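Local coordinates for transcriptional regulator, TetR family (Thermus thermophilus, PDB 3VPR), which represses transcription as a TetR-family regulator with an N-terminal helix-turn-helix domain that probably binds operator DNA, at the interface of chains A and B. Coordinates in Å, arbitrary orientation; residue numbers count along the deposited sequence, not the author numbering. Chains: chain A/B, Transcriptional regulator, TetR family.

Contact 1: the interface of chains A and B. Residues chain A 146-147, 150, 154, 181; chain B 154, 177, 180, 185.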
loop_
_atom_site.group_PDB
_atom_site.type_symbol
_atom_site.label_atom_id
_atom_site.label_comp_id
_atom_site.label_asym_id
_atom_site.label_seq_id
_atom_site.Cartn_x
_atom_site.Cartn_y
_atom_site.Cartn_z
ATOM N N LEU A 146 -4.931 4.838 -14.759
ATOM C CA LEU A 146 -3.647 4.237 -14.385
ATOM C C LEU A 146 -2.686 5.272 -13.800
ATOM O O LEU A 146 -2.026 5.021 -12.794
ATOM C CB LEU A 146 -3.002 3.559 -15.599
ATOM C CG LEU A 146 -1.640 2.917 -15.323
ATOM C CD1 LEU A 146 -1.798 1.406 -15.228
ATOM C CD2 LEU A 146 -0.656 3.285 -16.429
ATOM N N ALA A 147 -2.605 6.437 -14.430
ATOM C CA ALA A 147 -1.717 7.485 -13.934
ATOM C C ALA A 147 -2.181 7.912 -12.546
ATOM O O ALA A 147 -1.360 8.161 -11.648
ATOM C CB ALA A 147 -1.722 8.686 -14.888
ATOM N N ALA A 150 -1.183 5.348 -10.129
ATOM C CA ALA A 150 0.258 5.375 -9.895
ATOM C C ALA A 150 0.573 6.402 -8.809
ATOM O O ALA A 150 1.306 6.117 -7.860
ATOM C CB ALA A 150 0.985 5.729 -11.174
HETATM N N MSE A 154 1.895 5.970 -4.802
HETATM C CA MSE A 154 3.078 6.568 -4.191
HETATM C C MSE A 154 2.720 7.235 -2.858
HETATM O O MSE A 154 3.398 7.037 -1.847
HETATM C CB MSE A 154 3.718 7.591 -5.138
HETATM C CG MSE A 154 4.307 6.991 -6.411
HETATM SE SE MSE A 154 4.909 8.340 -7.679
HETATM C CE MSE A 154 3.366 8.466 -8.797
ATOM N N ILE A 181 7.339 11.810 -11.364
ATOM C CA ILE A 181 6.207 11.419 -12.194
ATOM C C ILE A 181 5.966 12.404 -13.333
ATOM O O ILE A 181 5.534 12.015 -14.418
ATOM C CB ILE A 181 4.902 11.265 -11.335
ATOM C CG1 ILE A 181 3.820 10.545 -12.144
ATOM C CG2 ILE A 181 4.375 12.630 -10.900
ATOM C CD1 ILE A 181 4.160 9.115 -12.469
HETATM N N MSE B 154 4.190 1.549 -6.528
HETATM C CA MSE B 154 3.286 1.241 -7.626
HETATM C C MSE B 154 3.013 -0.265 -7.740
HETATM O O MSE B 154 1.879 -0.689 -7.986
HETATM C CB MSE B 154 3.882 1.740 -8.946
HETATM C CG MSE B 154 3.800 3.259 -9.161
HETATM SE SE MSE B 154 4.738 3.793 -10.788
HETATM C CE MSE B 154 6.199 4.712 -9.943
ATOM N N TYR B 177 2.921 1.111 -16.058
ATOM C CA TYR B 177 3.542 1.881 -14.989
ATOM C C TYR B 177 4.966 2.246 -15.397
ATOM O O TYR B 177 5.443 3.340 -15.080
ATOM C CB TYR B 177 3.589 1.089 -13.682
ATOM C CG TYR B 177 2.302 1.076 -12.887
ATOM C CD1 TYR B 177 1.358 2.086 -13.032
ATOM C CD2 TYR B 177 2.079 0.101 -11.913
ATOM C CE1 TYR B 177 0.221 2.142 -12.212
ATOM C CE2 TYR B 177 0.951 0.137 -11.093
ATOM C CZ TYR B 177 0.030 1.161 -11.242
ATOM O OH TYR B 177 -1.052 1.235 -10.389
ATOM N N LEU B 180 4.969 5.024 -17.868
ATOM C CA LEU B 180 4.669 6.231 -17.120
ATOM C C LEU B 180 5.858 6.759 -16.325
ATOM O O LEU B 180 6.197 7.935 -16.436
ATOM C CB LEU B 180 3.483 5.989 -16.183
ATOM C CG LEU B 180 3.058 7.181 -15.313
ATOM C CD1 LEU B 180 2.789 8.409 -16.203
ATOM C CD2 LEU B 180 1.819 6.822 -14.515
ATOM N N LEU B 185 4.875 12.419 -17.286
ATOM C CA LEU B 185 3.588 12.863 -17.806
ATOM C C LEU B 185 3.680 13.988 -18.834
ATOM O O LEU B 185 2.839 14.085 -19.720
ATOM C CB LEU B 185 2.704 13.339 -16.655
ATOM C CG LEU B 185 2.208 12.339 -15.622
ATOM C CD1 LEU B 185 1.538 13.118 -14.477
ATOM C CD2 LEU B 185 1.219 11.363 -16.281
#
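A:Leu146 meets the phenol ring of B:Tyr177 in two ways. Its side chain comes from beneath the CD1-CE1 rim at a slant, on the face away from B:Met154, and A:Leu146 CD1 stands 3.7 Å from B:Tyr177 CE1. The backbone carbonyl O of A:Leu146 instead meets the edge in the ring plane, 3.7 Å from B:Tyr177 CE1. On the opposite face, CB of the selenomethionine B:Met154 lies 3.8 Å above the plane of the B:Tyr177 ring near its rim, which should limit how the ring can tilt. A:Ala150 CB also touches B:Tyr177 CE1, at 3.8 Å. An alanine in place of A:Leu146 would take the branch from beneath the rim, probably leaving a gap there and the ring less firmly held on that face. Beside the tyrosine, B:Leu180 reaches deeper. With CG anti to the backbone N (chi1 179°), B:Leu180 CD2 drops onto helix 144-161 of chain A, 3.6 Å from A:Ala150 CB and equally near A:Ala147 CA. The small alanines suit this place because they let a leucine branch come close to the helix backbone. A:Ile181 passes B:Leu180 aslant, its CD1 3.6 Å from B:Leu180 CG. B:Leu185 adds its CG over the carbonyl O of A:Ile181. The patch lies where helices 144-161 and 170-183 of chain A meet helices 144-156 and 170-183 and the tail start of chain B, within the C-terminal-domain dimer interface.

Contact 2: the interface of chains A and B. Residues chain A 138-139, 181-183; chain B 184-186.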
loop_
_atom_site.group_PDB
_atom_site.type_symbol
_atom_site.label_atom_id
_atom_site.label_comp_id
_atom_site.label_asym_id
_atom_site.label_seq_id
_atom_site.Cartn_x
_atom_site.Cartn_y
_atom_site.Cartn_z
ATOM N N VAL A 138 -0.979 19.573 -22.042
ATOM C CA VAL A 138 0.136 19.816 -21.124
ATOM C C VAL A 138 0.806 18.501 -20.732
ATOM O O VAL A 138 2.005 18.453 -20.467
ATOM C CB VAL A 138 -0.329 20.531 -19.843
ATOM C CG1 VAL A 138 0.857 20.770 -18.932
ATOM C CG2 VAL A 138 -0.991 21.850 -20.204
ATOM N N PHE A 139 0.012 17.443 -20.667
ATOM C CA PHE A 139 0.527 16.123 -20.353
ATOM C C PHE A 139 0.326 15.307 -21.630
ATOM O O PHE A 139 -0.580 15.590 -22.416
ATOM C CB PHE A 139 -0.258 15.459 -19.209
ATOM C CG PHE A 139 -0.163 16.172 -17.884
ATOM C CD1 PHE A 139 1.002 16.825 -17.502
ATOM C CD2 PHE A 139 -1.240 16.143 -16.994
ATOM C CE1 PHE A 139 1.099 17.442 -16.254
ATOM C CE2 PHE A 139 -1.152 16.758 -15.739
ATOM C CZ PHE A 139 0.025 17.410 -15.370
ATOM N N ILE A 181 7.339 11.810 -11.364
ATOM C CA ILE A 181 6.207 11.419 -12.194
ATOM C C ILE A 181 5.966 12.404 -13.333
ATOM O O ILE A 181 5.534 12.015 -14.418
ATOM C CB ILE A 181 4.902 11.265 -11.335
ATOM C CG1 ILE A 181 3.820 10.545 -12.144
ATOM C CG2 ILE A 181 4.375 12.630 -10.900
ATOM C CD1 ILE A 181 4.160 9.115 -12.469
ATOM N N LEU A 182 6.253 13.678 -13.101
ATOM C CA LEU A 182 6.044 14.671 -14.152
ATOM C C LEU A 182 7.069 14.565 -15.283
ATOM O O LEU A 182 6.705 14.505 -16.449
ATOM C CB LEU A 182 6.095 16.084 -13.567
ATOM C CG LEU A 182 5.960 17.242 -14.555
ATOM C CD1 LEU A 182 4.574 17.242 -15.173
ATOM C CD2 LEU A 182 6.209 18.565 -13.824
ATOM N N ARG A 183 8.349 14.525 -14.922
ATOM C CA ARG A 183 9.431 14.479 -15.905
ATOM C C ARG A 183 9.901 13.084 -16.341
ATOM O O ARG A 183 10.377 12.913 -17.470
ATOM C CB ARG A 183 10.621 15.283 -15.369
ATOM C CG ARG A 183 10.247 16.713 -14.969
ATOM C CD ARG A 183 11.367 17.406 -14.198
ATOM N NE ARG A 183 12.608 17.478 -14.968
ATOM C CZ ARG A 183 13.731 18.045 -14.536
ATOM N NH1 ARG A 183 13.778 18.600 -13.329
ATOM N NH2 ARG A 183 14.813 18.045 -15.309
ATOM N N GLY B 184 7.489 9.942 -17.868
ATOM C CA GLY B 184 6.838 11.014 -17.144
ATOM C C GLY B 184 5.518 11.379 -17.800
ATOM O O GLY B 184 5.099 10.751 -18.773
ATOM N N LEU B 185 4.875 12.419 -17.286
ATOM C CA LEU B 185 3.588 12.863 -17.806
ATOM C C LEU B 185 3.680 13.988 -18.834
ATOM O O LEU B 185 2.839 14.085 -19.720
ATOM C CB LEU B 185 2.704 13.339 -16.655
ATOM C CG LEU B 185 2.208 12.339 -15.622
ATOM C CD1 LEU B 185 1.538 13.118 -14.477
ATOM C CD2 LEU B 185 1.219 11.363 -16.281
ATOM N N GLU B 186 4.681 14.853 -18.710
ATOM C CA GLU B 186 4.802 15.969 -19.644
ATOM C C GLU B 186 4.802 15.557 -21.114
ATOM O O GLU B 186 5.039 14.396 -21.449
ATOM C CB GLU B 186 6.050 16.789 -19.343
ATOM C CG GLU B 186 5.991 17.504 -18.019
ATOM C CD GLU B 186 7.168 18.441 -17.803
ATOM O OE1 GLU B 186 8.313 18.049 -18.122
ATOM O OE2 GLU B 186 6.945 19.564 -17.298
#
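The C-terminal tail of chain B, leaving helix 170-183, runs here between the end of the same helix in chain A and the loop after helix 109-135, a tail exchange between C-terminal domains. B:Gly184, at a positive phi of 78°, turns the chain out of its helix, a conformation that glycine adopts easily, and B:Leu185 and B:Glu186 then follow the partner. The carbonyl O of A:Leu182, near the helix end, accepts two backbone N-H groups. B:Glu186 N donates to A:Leu182 O from 3.1 Å, in the carbonyl plane and almost straight at the hydrogen (179°). B:Leu185 N, 2.9 Å from A:Leu182 O, comes from above that plane in a more bent bond. The shared acceptor ties the tail through backbone groups, so these bonds themselves do not depend on side-chain identity. On the opposite flank A:Phe139 and B:Glu186 form an antiparallel beta bridge. The ring of A:Phe139 crosses B:Leu185 at a slant, A:Phe139 CD1 standing 4.0 Å from B:Leu185 CB. B:Glu186 and A:Leu182 cross obliquely, the carboxylate OE2 of B:Glu186 3.7 Å from A:Leu182 CD2; a long residue with an apolar stem probably suits this spot. The side chains of B:Glu186 and A:Arg183 run side by side, pointing the same way, and opposite charge may draw them together although the carboxylate OE1 of B:Glu186 stays 5.4 Å from the guanidinium NE of A:Arg183.

Contact 3: the interface of chains A and B. Residues chain A 185-186; chain B 79, 130, 139, 142, 147, 181.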
loop_
_atom_site.group_PDB
_atom_site.type_symbol
_atom_site.label_atom_id
_atom_site.label_comp_id
_atom_site.label_asym_id
_atom_site.label_seq_id
_atom_site.Cartn_x
_atom_site.Cartn_y
_atom_site.Cartn_z
ATOM N N LEU A 185 12.037 9.205 -15.561
ATOM C CA LEU A 185 13.403 8.799 -15.212
ATOM C C LEU A 185 14.391 9.007 -16.345
ATOM O O LEU A 185 15.561 9.302 -16.113
ATOM C CB LEU A 185 13.458 7.318 -14.823
ATOM C CG LEU A 185 13.130 6.903 -13.396
ATOM C CD1 LEU A 185 13.134 5.383 -13.321
ATOM C CD2 LEU A 185 14.153 7.505 -12.427
ATOM N N GLU A 186 13.921 8.825 -17.570
ATOM C CA GLU A 186 14.783 8.959 -18.738
ATOM C C GLU A 186 15.454 10.315 -18.818
ATOM O O GLU A 186 14.867 11.332 -18.456
ATOM C CB GLU A 186 13.977 8.738 -20.015
ATOM C CG GLU A 186 12.997 9.861 -20.304
ATOM C CD GLU A 186 12.206 9.624 -21.574
ATOM O OE1 GLU A 186 11.347 10.474 -21.904
ATOM O OE2 GLU A 186 12.441 8.586 -22.236
ATOM N N LEU B 79 14.881 -2.294 -15.944
ATOM C CA LEU B 79 13.814 -1.758 -15.102
ATOM C C LEU B 79 12.474 -2.348 -15.516
ATOM O O LEU B 79 11.683 -2.769 -14.658
ATOM C CB LEU B 79 13.748 -0.225 -15.206
ATOM C CG LEU B 79 12.603 0.418 -14.407
ATOM C CD1 LEU B 79 12.729 0.049 -12.928
ATOM C CD2 LEU B 79 12.641 1.924 -14.568
ATOM N N LEU B 130 18.578 1.158 -11.188
ATOM C CA LEU B 130 18.409 2.602 -11.349
ATOM C C LEU B 130 19.744 3.353 -11.333
ATOM O O LEU B 130 20.008 4.203 -12.183
ATOM C CB LEU B 130 17.494 3.139 -10.245
ATOM C CG LEU B 130 16.037 2.652 -10.332
ATOM C CD1 LEU B 130 15.280 3.092 -9.087
ATOM C CD2 LEU B 130 15.367 3.199 -11.598
ATOM N N PHE B 139 19.406 7.241 -17.474
ATOM C CA PHE B 139 18.393 7.882 -16.642
ATOM C C PHE B 139 18.880 9.240 -16.142
ATOM O O PHE B 139 20.071 9.464 -15.948
ATOM C CB PHE B 139 18.034 7.027 -15.406
ATOM C CG PHE B 139 17.433 5.677 -15.726
ATOM C CD1 PHE B 139 16.515 5.526 -16.762
ATOM C CD2 PHE B 139 17.759 4.566 -14.958
ATOM C CE1 PHE B 139 15.920 4.281 -17.036
ATOM C CE2 PHE B 139 17.173 3.315 -15.218
ATOM C CZ PHE B 139 16.251 3.179 -16.261
ATOM N N VAL B 142 18.424 11.395 -10.401
ATOM C CA VAL B 142 17.340 11.496 -9.443
ATOM C C VAL B 142 17.753 10.815 -8.154
ATOM O O VAL B 142 18.773 10.138 -8.096
ATOM C CB VAL B 142 16.089 10.787 -9.975
ATOM C CG1 VAL B 142 15.567 11.509 -11.195
ATOM C CG2 VAL B 142 16.439 9.340 -10.349
ATOM N N ALA B 147 13.273 7.035 -6.050
ATOM C CA ALA B 147 12.799 6.465 -7.305
ATOM C C ALA B 147 12.429 4.992 -7.084
ATOM O O ALA B 147 11.392 4.533 -7.546
ATOM C CB ALA B 147 13.876 6.590 -8.376
ATOM N N ILE B 181 6.507 5.895 -15.548
ATOM C CA ILE B 181 7.653 6.320 -14.732
ATOM C C ILE B 181 8.897 6.657 -15.559
ATOM O O ILE B 181 9.712 7.476 -15.165
ATOM C CB ILE B 181 8.041 5.236 -13.676
ATOM C CG1 ILE B 181 8.987 5.833 -12.629
ATOM C CG2 ILE B 181 8.737 4.079 -14.330
ATOM C CD1 ILE B 181 8.349 6.937 -11.799
#
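A:Leu185, from the C-terminal tail of one TetR-family subunit, plugs an apolar pocket in the C-terminal domain of the other. Its two methyl branches do the tight packing. A:Leu185 CD1 meets CD2 of B:Leu130 at 3.6 Å, the side chains crossing at about a right angle, and touches CD2 of B:Leu79 at 3.7 Å on a more slanting course. A:Leu185 CD2 turns instead to B:Val142 CG2, 3.6 Å away, with B:Ala147 CB a little farther back. CG stands anti to the carbonyl carbon (chi1 -84°), and chi2 of 175° puts CD1 anti to CA, toward B:Leu130 and B:Leu79, while CD2 branches off to B:Val142. A branched leucine suits this pocket because each methyl finds its own apolar wall. Nearer the backbone, A:Leu185 N donates to the carbonyl O of B:Ile181 at 2.9 Å, in the carbonyl plane, while B:Phe139 lies beside CB at the pocket mouth. The ring edge of B:Phe139 also faces the carbonyl O of B:Leu130, in plane, within its own chain. Packing slackens at A:Glu186, which pairs with B:Phe139 as an antiparallel beta bridge but buries hardly any surface. The backbone N of A:Glu186 lies 4.3 Å from B:Phe139 CD1; its side chain leads away from the pocket.

Contact 1 and contact 2 share A:Ile181 and B:Leu185, and their C-alpha centres lie about 10 Å apart, so the helical packing passes directly into the tail exchange. Contact 3 shows the reciprocal tail, that of chain A on chain B; its centre is about 12 Å from that of contact 1 and 13 Å from that of contact 2. Because the interface is two-fold symmetric, each tail docks on the other subunit, on either side of the helices 170-183. Helix packing and exchanged tails would thus together hold the C-terminal domains as a dimer, the usual form of TetR-family repressors, which pairs their DNA-binding domains.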